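Local structure of natterin-like protein (Lethenteron camtschaticum, 6IUL) at residues G86-G90 with S133-S137; N165-I171 with I268-D272; S190-K196 with S243-T249. The protein is a lamprey immune cytotoxin that probably recognises cell-surface glycans through a jacalin-like lectin domain and forms membrane pores through an aerolysin-type module. One frame throughout, in Å; residues are numbered along the deposited sequence.

Contact 1: G86-G90 with S133-S137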
loop_
_atom_site.group_PDB
_atom_site.type_symbol
_atom_site.label_atom_id
_atom_site.label_comp_id
_atom_site.label_asym_id
_atom_site.label_seq_id
_atom_site.Cartn_x
_atom_site.Cartn_y
_atom_site.Cartn_z
ATOM N N GLY A 86 -36.848 35.941 14.956
ATOM C CA GLY A 86 -36.493 35.752 13.553
ATOM C C GLY A 86 -35.562 36.817 12.994
ATOM O O GLY A 86 -35.551 37.033 11.791
ATOM N N THR A 87 -34.764 37.470 13.842
ATOM C CA THR A 87 -33.881 38.580 13.389
ATOM C C THR A 87 -32.384 38.236 13.420
ATOM O O THR A 87 -31.551 38.975 12.897
ATOM C CB THR A 87 -34.101 39.792 14.334
ATOM O OG1 THR A 87 -33.935 39.401 15.714
ATOM C CG2 THR A 87 -35.538 40.317 14.187
ATOM N N ARG A 88 -32.032 37.121 14.061
ATOM C CA ARG A 88 -30.626 36.659 14.101
ATOM C C ARG A 88 -30.550 35.157 14.049
ATOM O O ARG A 88 -31.539 34.452 14.280
ATOM C CB ARG A 88 -29.942 37.211 15.395
ATOM C CG ARG A 88 -29.491 38.651 15.098
ATOM C CD ARG A 88 -29.176 39.447 16.285
ATOM N NE ARG A 88 -28.664 40.745 15.921
ATOM C CZ ARG A 88 -29.415 41.783 15.554
ATOM N NH1 ARG A 88 -30.706 41.666 15.392
ATOM N NH2 ARG A 88 -28.854 42.949 15.291
ATOM N N LEU A 89 -29.351 34.652 13.783
ATOM C CA LEU A 89 -29.073 33.237 13.970
ATOM C C LEU A 89 -29.148 32.970 15.466
ATOM O O LEU A 89 -28.608 33.739 16.254
ATOM C CB LEU A 89 -27.680 32.870 13.413
ATOM C CG LEU A 89 -27.243 31.427 13.605
ATOM C CD1 LEU A 89 -28.147 30.454 12.813
ATOM C CD2 LEU A 89 -25.795 31.245 13.169
ATOM N N GLY A 90 -29.782 31.873 15.844
ATOM C CA GLY A 90 -30.020 31.586 17.263
ATOM C C GLY A 90 -29.186 30.427 17.799
ATOM O O GLY A 90 -28.872 30.361 18.978
ATOM N N SER A 133 -22.867 43.514 14.374
ATOM C CA SER A 133 -22.424 43.305 15.746
ATOM C C SER A 133 -22.531 41.810 16.057
ATOM O O SER A 133 -21.657 41.254 16.720
ATOM C CB SER A 133 -23.280 44.095 16.730
ATOM O OG SER A 133 -22.954 45.464 16.619
ATOM N N ASP A 134 -23.585 41.180 15.523
ATOM C CA ASP A 134 -23.846 39.778 15.712
ATOM C C ASP A 134 -23.838 39.014 14.370
ATOM O O ASP A 134 -23.570 39.604 13.310
ATOM C CB ASP A 134 -25.210 39.584 16.373
ATOM C CG ASP A 134 -25.412 40.414 17.617
ATOM O OD1 ASP A 134 -24.432 40.723 18.323
ATOM O OD2 ASP A 134 -26.601 40.746 17.850
ATOM N N ILE A 135 -24.163 37.708 14.425
ATOM C CA ILE A 135 -24.457 36.970 13.219
ATOM C C ILE A 135 -25.953 37.045 12.896
ATOM O O ILE A 135 -26.792 36.328 13.459
ATOM C CB ILE A 135 -24.007 35.507 13.342
ATOM C CG1 ILE A 135 -22.517 35.407 13.734
ATOM C CG2 ILE A 135 -24.309 34.764 12.061
ATOM C CD1 ILE A 135 -21.569 36.032 12.747
ATOM N N ASP A 136 -26.298 37.944 11.986
ATOM C CA ASP A 136 -27.685 38.093 11.543
ATOM C C ASP A 136 -28.220 36.855 10.831
ATOM O O ASP A 136 -29.355 36.452 11.031
ATOM C CB ASP A 136 -27.779 39.294 10.604
ATOM C CG ASP A 136 -27.508 40.614 11.311
ATOM O OD1 ASP A 136 -26.305 40.986 11.383
ATOM O OD2 ASP A 136 -28.514 41.255 11.754
ATOM N N SER A 137 -27.383 36.267 9.987
ATOM C CA SER A 137 -27.717 35.025 9.333
ATOM C C SER A 137 -26.465 34.285 8.917
ATOM O O SER A 137 -25.414 34.868 8.678
ATOM C CB SER A 137 -28.657 35.302 8.146
ATOM O OG SER A 137 -27.993 36.099 7.209
HETATM O O HOH W 1 -26.012 42.269 13.649
#

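Contact 2: N165-I171 with I268-D272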
loop_
_atom_site.group_PDB
_atom_site.type_symbol
_atom_site.label_atom_id
_atom_site.label_comp_id
_atom_site.label_asym_id
_atom_site.label_seq_id
_atom_site.Cartn_x
_atom_site.Cartn_y
_atom_site.Cartn_z
ATOM N N ASN A 165 19.851 10.118 -12.099
ATOM C CA ASN A 165 21.059 9.590 -11.493
ATOM C C ASN A 165 20.899 8.058 -11.338
ATOM O O ASN A 165 20.419 7.565 -10.295
ATOM C CB ASN A 165 21.314 10.240 -10.139
ATOM C CG ASN A 165 22.547 9.687 -9.472
ATOM O OD1 ASN A 165 23.423 9.139 -10.144
ATOM N ND2 ASN A 165 22.622 9.802 -8.160
ATOM N N VAL A 166 21.296 7.313 -12.362
ATOM C CA VAL A 166 21.142 5.850 -12.351
ATOM C C VAL A 166 22.323 5.139 -11.713
ATOM O O VAL A 166 23.396 5.178 -12.241
ATOM C CB VAL A 166 20.951 5.337 -13.776
ATOM C CG1 VAL A 166 20.753 3.843 -13.769
ATOM C CG2 VAL A 166 19.753 6.014 -14.423
ATOM N N GLN A 167 22.120 4.523 -10.558
ATOM C CA GLN A 167 23.158 3.794 -9.832
ATOM C C GLN A 167 23.050 2.288 -10.160
ATOM O O GLN A 167 21.969 1.678 -10.016
ATOM C CB GLN A 167 23.049 3.956 -8.293
ATOM C CG GLN A 167 23.290 5.352 -7.663
ATOM C CD GLN A 167 24.628 6.054 -8.017
ATOM O OE1 GLN A 167 24.941 7.087 -7.443
ATOM N NE2 GLN A 167 25.373 5.536 -8.989
ATOM N N MET A 168 24.188 1.713 -10.562
ATOM C CA MET A 168 24.298 0.312 -10.937
ATOM C C MET A 168 24.639 -0.532 -9.725
ATOM O O MET A 168 25.448 -0.137 -8.881
ATOM C CB MET A 168 25.376 0.146 -12.024
ATOM C CG MET A 168 25.085 0.903 -13.314
ATOM S SD MET A 168 23.474 0.529 -14.084
ATOM C CE MET A 168 23.753 1.261 -15.715
ATOM N N GLU A 169 23.977 -1.681 -9.623
ATOM C CA GLU A 169 24.206 -2.632 -8.574
ATOM C C GLU A 169 24.454 -3.981 -9.267
ATOM O O GLU A 169 23.735 -4.345 -10.210
ATOM C CB GLU A 169 22.966 -2.853 -7.684
ATOM C CG GLU A 169 22.029 -1.709 -7.452
ATOM C CD GLU A 169 20.798 -2.137 -6.649
ATOM O OE1 GLU A 169 20.621 -3.336 -6.377
ATOM O OE2 GLU A 169 20.030 -1.243 -6.265
ATOM N N GLU A 170 25.394 -4.737 -8.742
ATOM C CA GLU A 170 25.672 -6.065 -9.231
ATOM C C GLU A 170 24.664 -7.039 -8.608
ATOM O O GLU A 170 24.273 -6.940 -7.466
ATOM C CB GLU A 170 27.076 -6.479 -8.872
ATOM C CG GLU A 170 28.197 -5.779 -9.630
ATOM C CD GLU A 170 29.586 -6.413 -9.311
ATOM O OE1 GLU A 170 30.560 -6.063 -10.024
ATOM O OE2 GLU A 170 29.719 -7.261 -8.353
ATOM N N ILE A 171 24.208 -7.978 -9.393
ATOM C CA ILE A 171 23.248 -8.934 -8.908
ATOM C C ILE A 171 23.881 -10.325 -8.836
ATOM O O ILE A 171 23.631 -11.103 -7.895
ATOM C CB ILE A 171 22.045 -8.992 -9.857
ATOM C CG1 ILE A 171 21.330 -7.655 -9.848
ATOM C CG2 ILE A 171 21.082 -10.143 -9.462
ATOM C CD1 ILE A 171 20.358 -7.498 -10.989
ATOM N N ILE A 268 21.788 -4.206 -12.546
ATOM C CA ILE A 268 20.550 -3.444 -12.729
ATOM C C ILE A 268 20.747 -2.027 -12.279
ATOM O O ILE A 268 21.547 -1.741 -11.385
ATOM C CB ILE A 268 19.364 -4.085 -12.008
ATOM C CG1 ILE A 268 18.061 -3.602 -12.626
ATOM C CG2 ILE A 268 19.488 -3.813 -10.535
ATOM C CD1 ILE A 268 16.800 -4.232 -12.068
ATOM N N GLY A 269 20.072 -1.107 -12.954
ATOM C CA GLY A 269 20.187 0.312 -12.566
ATOM C C GLY A 269 19.023 0.778 -11.691
ATOM O O GLY A 269 17.877 0.435 -11.953
ATOM N N ARG A 270 19.326 1.579 -10.693
ATOM C CA ARG A 270 18.349 2.101 -9.742
ATOM C C ARG A 270 18.385 3.626 -9.759
ATOM O O ARG A 270 19.456 4.230 -9.654
ATOM C CB ARG A 270 18.736 1.624 -8.354
ATOM C CG ARG A 270 17.875 2.095 -7.219
ATOM C CD ARG A 270 18.490 1.645 -5.902
ATOM N NE ARG A 270 17.572 1.854 -4.769
ATOM C CZ ARG A 270 17.415 3.002 -4.095
ATOM N NH1 ARG A 270 18.103 4.096 -4.434
ATOM N NH2 ARG A 270 16.571 3.045 -3.064
ATOM N N ALA A 271 17.222 4.248 -9.855
ATOM C CA ALA A 271 17.150 5.704 -9.859
ATOM C C ALA A 271 16.091 6.239 -8.928
ATOM O O ALA A 271 14.930 5.834 -9.009
ATOM C CB ALA A 271 16.905 6.211 -11.275
ATOM N N ASP A 272 16.520 7.144 -8.036
ATOM C CA ASP A 272 15.634 7.958 -7.195
ATOM C C ASP A 272 15.169 9.147 -7.981
ATOM O O ASP A 272 15.981 9.847 -8.559
ATOM C CB ASP A 272 16.345 8.434 -5.924
ATOM C CG ASP A 272 16.520 7.297 -4.904
ATOM O OD1 ASP A 272 15.510 6.762 -4.410
ATOM O OD2 ASP A 272 17.657 6.916 -4.593
HETATM O O HOH W 2 17.502 10.451 -10.665
#

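Contact 3: S190-K196 with S243-T249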
loop_
_atom_site.group_PDB
_atom_site.type_symbol
_atom_site.label_atom_id
_atom_site.label_comp_id
_atom_site.label_asym_id
_atom_site.label_seq_id
_atom_site.Cartn_x
_atom_site.Cartn_y
_atom_site.Cartn_z
ATOM N N SER A 190 19.526 -15.134 -14.350
ATOM C CA SER A 190 19.580 -14.364 -13.123
ATOM C C SER A 190 18.257 -13.719 -12.819
ATOM O O SER A 190 17.493 -13.430 -13.731
ATOM C CB SER A 190 20.672 -13.305 -13.210
ATOM O OG SER A 190 20.762 -12.603 -11.977
ATOM N N SER A 191 17.995 -13.465 -11.541
ATOM C CA SER A 191 16.754 -12.763 -11.137
ATOM C C SER A 191 16.984 -11.920 -9.885
ATOM O O SER A 191 17.900 -12.208 -9.080
ATOM C CB SER A 191 15.624 -13.765 -10.876
ATOM O OG SER A 191 15.943 -14.674 -9.806
ATOM N N LYS A 192 16.145 -10.904 -9.735
ATOM C CA LYS A 192 16.177 -9.985 -8.584
ATOM C C LYS A 192 14.828 -9.361 -8.277
ATOM O O LYS A 192 14.160 -8.766 -9.154
ATOM C CB LYS A 192 17.137 -8.818 -8.859
ATOM C CG LYS A 192 17.288 -7.918 -7.632
ATOM C CD LYS A 192 18.228 -6.785 -7.848
ATOM C CE LYS A 192 18.206 -5.785 -6.708
ATOM N NZ LYS A 192 18.523 -6.369 -5.400
ATOM N N LYS A 193 14.435 -9.508 -7.032
ATOM C CA LYS A 193 13.283 -8.801 -6.494
ATOM C C LYS A 193 13.546 -7.300 -6.455
ATOM O O LYS A 193 14.592 -6.877 -5.924
ATOM C CB LYS A 193 13.009 -9.277 -5.060
ATOM C CG LYS A 193 11.931 -8.444 -4.389
ATOM C CD LYS A 193 11.673 -8.863 -2.963
ATOM C CE LYS A 193 10.516 -8.066 -2.356
ATOM N NZ LYS A 193 10.195 -8.569 -1.013
ATOM N N ILE A 194 12.623 -6.509 -7.011
ATOM C CA ILE A 194 12.687 -5.051 -6.889
ATOM C C ILE A 194 11.359 -4.507 -6.388
ATOM O O ILE A 194 10.302 -5.114 -6.590
ATOM C CB ILE A 194 13.034 -4.336 -8.221
ATOM C CG1 ILE A 194 12.002 -4.619 -9.285
ATOM C CG2 ILE A 194 14.411 -4.763 -8.716
ATOM C CD1 ILE A 194 12.135 -3.807 -10.548
ATOM N N ILE A 195 11.419 -3.352 -5.752
ATOM C CA ILE A 195 10.207 -2.636 -5.295
ATOM C C ILE A 195 10.202 -1.211 -5.880
ATOM O O ILE A 195 10.939 -0.341 -5.404
ATOM C CB ILE A 195 10.173 -2.557 -3.761
ATOM C CG1 ILE A 195 10.375 -3.967 -3.172
ATOM C CG2 ILE A 195 8.869 -1.906 -3.262
ATOM C CD1 ILE A 195 10.184 -4.099 -1.678
ATOM N N LYS A 196 9.397 -0.982 -6.912
ATOM C CA LYS A 196 9.196 0.366 -7.476
ATOM C C LYS A 196 8.272 1.189 -6.566
ATOM O O LYS A 196 7.387 0.630 -5.932
ATOM C CB LYS A 196 8.604 0.290 -8.870
ATOM C CG LYS A 196 9.535 -0.265 -9.942
ATOM C CD LYS A 196 8.799 -0.402 -11.293
ATOM C CE LYS A 196 9.757 -0.369 -12.463
ATOM N NZ LYS A 196 9.180 -0.772 -13.784
ATOM N N SER A 243 3.270 1.348 -4.211
ATOM C CA SER A 243 4.486 0.585 -4.453
ATOM C C SER A 243 4.135 -0.639 -5.274
ATOM O O SER A 243 3.009 -1.125 -5.217
ATOM C CB SER A 243 5.157 0.218 -3.147
ATOM O OG SER A 243 4.658 -1.016 -2.734
ATOM N N GLU A 244 5.067 -1.078 -6.125
ATOM C CA GLU A 244 4.851 -2.241 -6.965
ATOM C C GLU A 244 6.029 -3.213 -6.747
ATOM O O GLU A 244 7.188 -2.841 -6.946
ATOM C CB GLU A 244 4.743 -1.816 -8.426
ATOM C CG GLU A 244 4.499 -2.961 -9.414
ATOM C CD GLU A 244 4.861 -2.635 -10.891
ATOM O OE1 GLU A 244 5.469 -1.586 -11.196
ATOM O OE2 GLU A 244 4.563 -3.468 -11.775
ATOM N N GLU A 245 5.729 -4.446 -6.350
ATOM C CA GLU A 245 6.756 -5.476 -6.198
ATOM C C GLU A 245 6.882 -6.305 -7.474
ATOM O O GLU A 245 5.894 -6.682 -8.096
ATOM C CB GLU A 245 6.401 -6.400 -5.046
ATOM C CG GLU A 245 6.010 -5.667 -3.767
ATOM C CD GLU A 245 6.577 -6.305 -2.559
ATOM O OE1 GLU A 245 6.613 -5.606 -1.539
ATOM O OE2 GLU A 245 7.022 -7.489 -2.650
ATOM N N LYS A 246 8.099 -6.610 -7.865
ATOM C CA LYS A 246 8.316 -7.271 -9.137
ATOM C C LYS A 246 9.584 -8.135 -9.041
ATOM O O LYS A 246 10.448 -7.898 -8.212
ATOM C CB LYS A 246 8.446 -6.127 -10.151
ATOM C CG LYS A 246 8.662 -6.440 -11.624
ATOM C CD LYS A 246 7.980 -5.355 -12.505
ATOM C CE LYS A 246 8.743 -4.886 -13.750
ATOM N NZ LYS A 246 9.109 -5.967 -14.700
ATOM N N THR A 247 9.679 -9.162 -9.857
ATOM C CA THR A 247 10.920 -9.885 -10.028
ATOM C C THR A 247 11.426 -9.659 -11.458
ATOM O O THR A 247 10.817 -10.113 -12.433
ATOM C CB THR A 247 10.756 -11.390 -9.749
ATOM O OG1 THR A 247 10.292 -11.574 -8.403
ATOM C CG2 THR A 247 12.065 -12.094 -9.906
ATOM N N GLU A 248 12.552 -8.972 -11.570
ATOM C CA GLU A 248 13.242 -8.774 -12.855
ATOM C C GLU A 248 14.099 -10.024 -13.178
ATOM O O GLU A 248 14.646 -10.674 -12.273
ATOM C CB GLU A 248 14.090 -7.503 -12.792
ATOM C CG GLU A 248 14.082 -6.700 -14.082
ATOM C CD GLU A 248 12.726 -6.123 -14.473
ATOM O OE1 GLU A 248 12.430 -6.132 -15.672
ATOM O OE2 GLU A 248 11.973 -5.665 -13.603
ATOM N N THR A 249 14.150 -10.400 -14.457
ATOM C CA THR A 249 14.892 -11.577 -14.883
ATOM C C THR A 249 15.756 -11.292 -16.099
ATOM O O THR A 249 15.508 -10.344 -16.840
ATOM C CB THR A 249 13.995 -12.789 -15.208
ATOM O OG1 THR A 249 13.209 -12.518 -16.363
ATOM C CG2 THR A 249 13.087 -13.109 -14.040
HETATM O O HOH W 3 8.219 -6.602 -0.002
#

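Contact 1: G86-G90 with S133-S137
Arg88 faces two aspartates of 133-137, Asp134 and Asp136, and the three make a salt-bridge network. Arg88 NE lies 2.8 Å from Asp134 OD2, but the N-H...O angle of 120° makes the hydrogen bond weak, and the guanidinium and carboxylate planes are steeply inclined to each other. Asp136 adds charge from another direction: Asp136 OD2 sits over a face of the guanidinium, 3.9 Å from Arg88 NH2, a long ion pair in which no N-H points at the oxygen. With chi1 at -83°, CG lies beside the backbone N, and the extended chain beyond it carries the guanidinium to both acids.

A water ties the second segment to the arginine. It donates to Asp136 OD1 (2.6 Å), accepts from Asp134 N (3.3 Å) and takes a weak bond from Arg88 NH2.

Backbone contacts run alongside. Leu89 N donates to Ile135 O at 3.1 Å, a fairly straight bond (158°) in the carbonyl plane, while Arg88 CA approaches Asp136 O at 3.3 Å as a CA-H...O contact. The apolar share is small: Leu89 and Ile135 lie side by side, with CD2 of the leucine 4.0 Å from CG2 of the isoleucine.

Asp136 ends a G-x-x-x-D run like that of the sugar pocket in jacalin-related lectins, so a nearby glycan site is plausible. Leu89 and Ile135 both pack on and bond to Val42 of strand 42-49, Asp136 bonds to Gly13 after strand 6-12, and Arg88 also touches Trp40 and Gln41, so the contact joins sheets of the lectin domain.

Contact 2: N165-I171 with I268-D272
Glu169 and Arg270 bring the flat groups together, a carboxylate and a guanidinium with planes 28° apart. The carboxylate approaches the guanidinium obliquely: Glu169 OE2 rests on the arginine stem, 3.3 Å from Arg270 CD, yet stays 4.2 Å from Arg270 NE, beyond salt-bridge range. The guanidinium is held from its own strand, where Arg270 NH1 makes a salt bridge, with a hydrogen bond of 2.9 Å, to Asp272 OD2, meeting that oxygen from above the carboxylate plane (37° out of it).

Beneath these groups the strands run antiparallel, at 143° between their directions. Gln167 and Arg270 form a hydrogen-bonded pair, Gln167 N to Arg270 O at 2.8 Å and Arg270 N to Gln167 O at 2.7 Å; Glu169 and Ile268 are bonded in the same reciprocal way. A water bridges Asn165 N and Asp272 O at the end of the ladder.

On the face bearing Val166 and Met168, Gly269 lets neighbours close onto its backbone: Met168 SD comes to 3.6 Å from Gly269 CA, and Val166 CG1 to 3.8 Å from the same atom. On the face of Glu169 and Arg270, Ile171 CD1 packs 3.7 Å from Ile268 CB.

Strand 260-285 lies between 166-178 and 290-313 in the sheet, as Gly269 and Ala271 bond to Thr305 and Thr303. Strand 212-223 packs on Val166 and Ala271 through Val221, while Glu170 forms a salt bridge with Lys76 of the second subunit.

Contact 3: S190-K196 with S243-T249
Ser191 sets its CB against Thr247 CG2 at 4.0 Å, while its hydroxyl bonds to the Ile146 backbone N of the second subunit. Lys192 forms a reciprocal backbone pair with Glu248, the first of three hydrogen-bonded pairs. Lys193 runs extended, crossing Glu245 to leave Lys193 NZ 3.7 Å from Glu245 OE2, a long salt bridge; NZ also bonds to Phe210 O of the second subunit.

Ile194 N donates to Lys246 O at 2.8 Å, nearly straight at 170°. Its chi1 of 60° wedges CG1 between the backbone N and carbonyl carbon, 4.0 Å from Lys246 CB, and CD1 extends to 3.6 Å from Glu248 OE2. That oxygen is also gripped by Lys246 NZ (3.1 Å), so a salt bridge borders the isoleucine tip. Ile195 lies alongside Glu245. Lys196 lies beside Glu244, with Lys196 CD 3.5 Å from Glu244 OE1 but NZ 4.6 Å from it, a charge proximity rather than a salt bridge.

Six successive pairs with strand directions 158° apart define a regular antiparallel ribbon, with one face (Ser191, Lys193, Thr247, Thr249) against the second subunit. Long, twisted antiparallel strands of this kind are characteristic of aerolysin-type pore-forming proteins, consistent with the ETX/MTX2 family.

Contact 1 closes before the others open and belongs to the jacalin-like range, whereas contacts 2 and 3 both lie in the ETX/MTX2 range on the opposite side of the chain's centre. Centres are 66 Å apart for contacts 1 and 2 and 64 Å for contacts 1 and 3, yet strand 135-155 pairs with 260-285, and 290-313 joins 260-285 to 184-200, so all three reach one branched sheet. Both segments of contact 3 fall between those of contact 2 along the chain; their centres are 13 Å apart, and Ile171 packs on Ser190 and Lys192. Both touch the second subunit. The layout separates a probable recognition end from an elongated body consistent with pore formation.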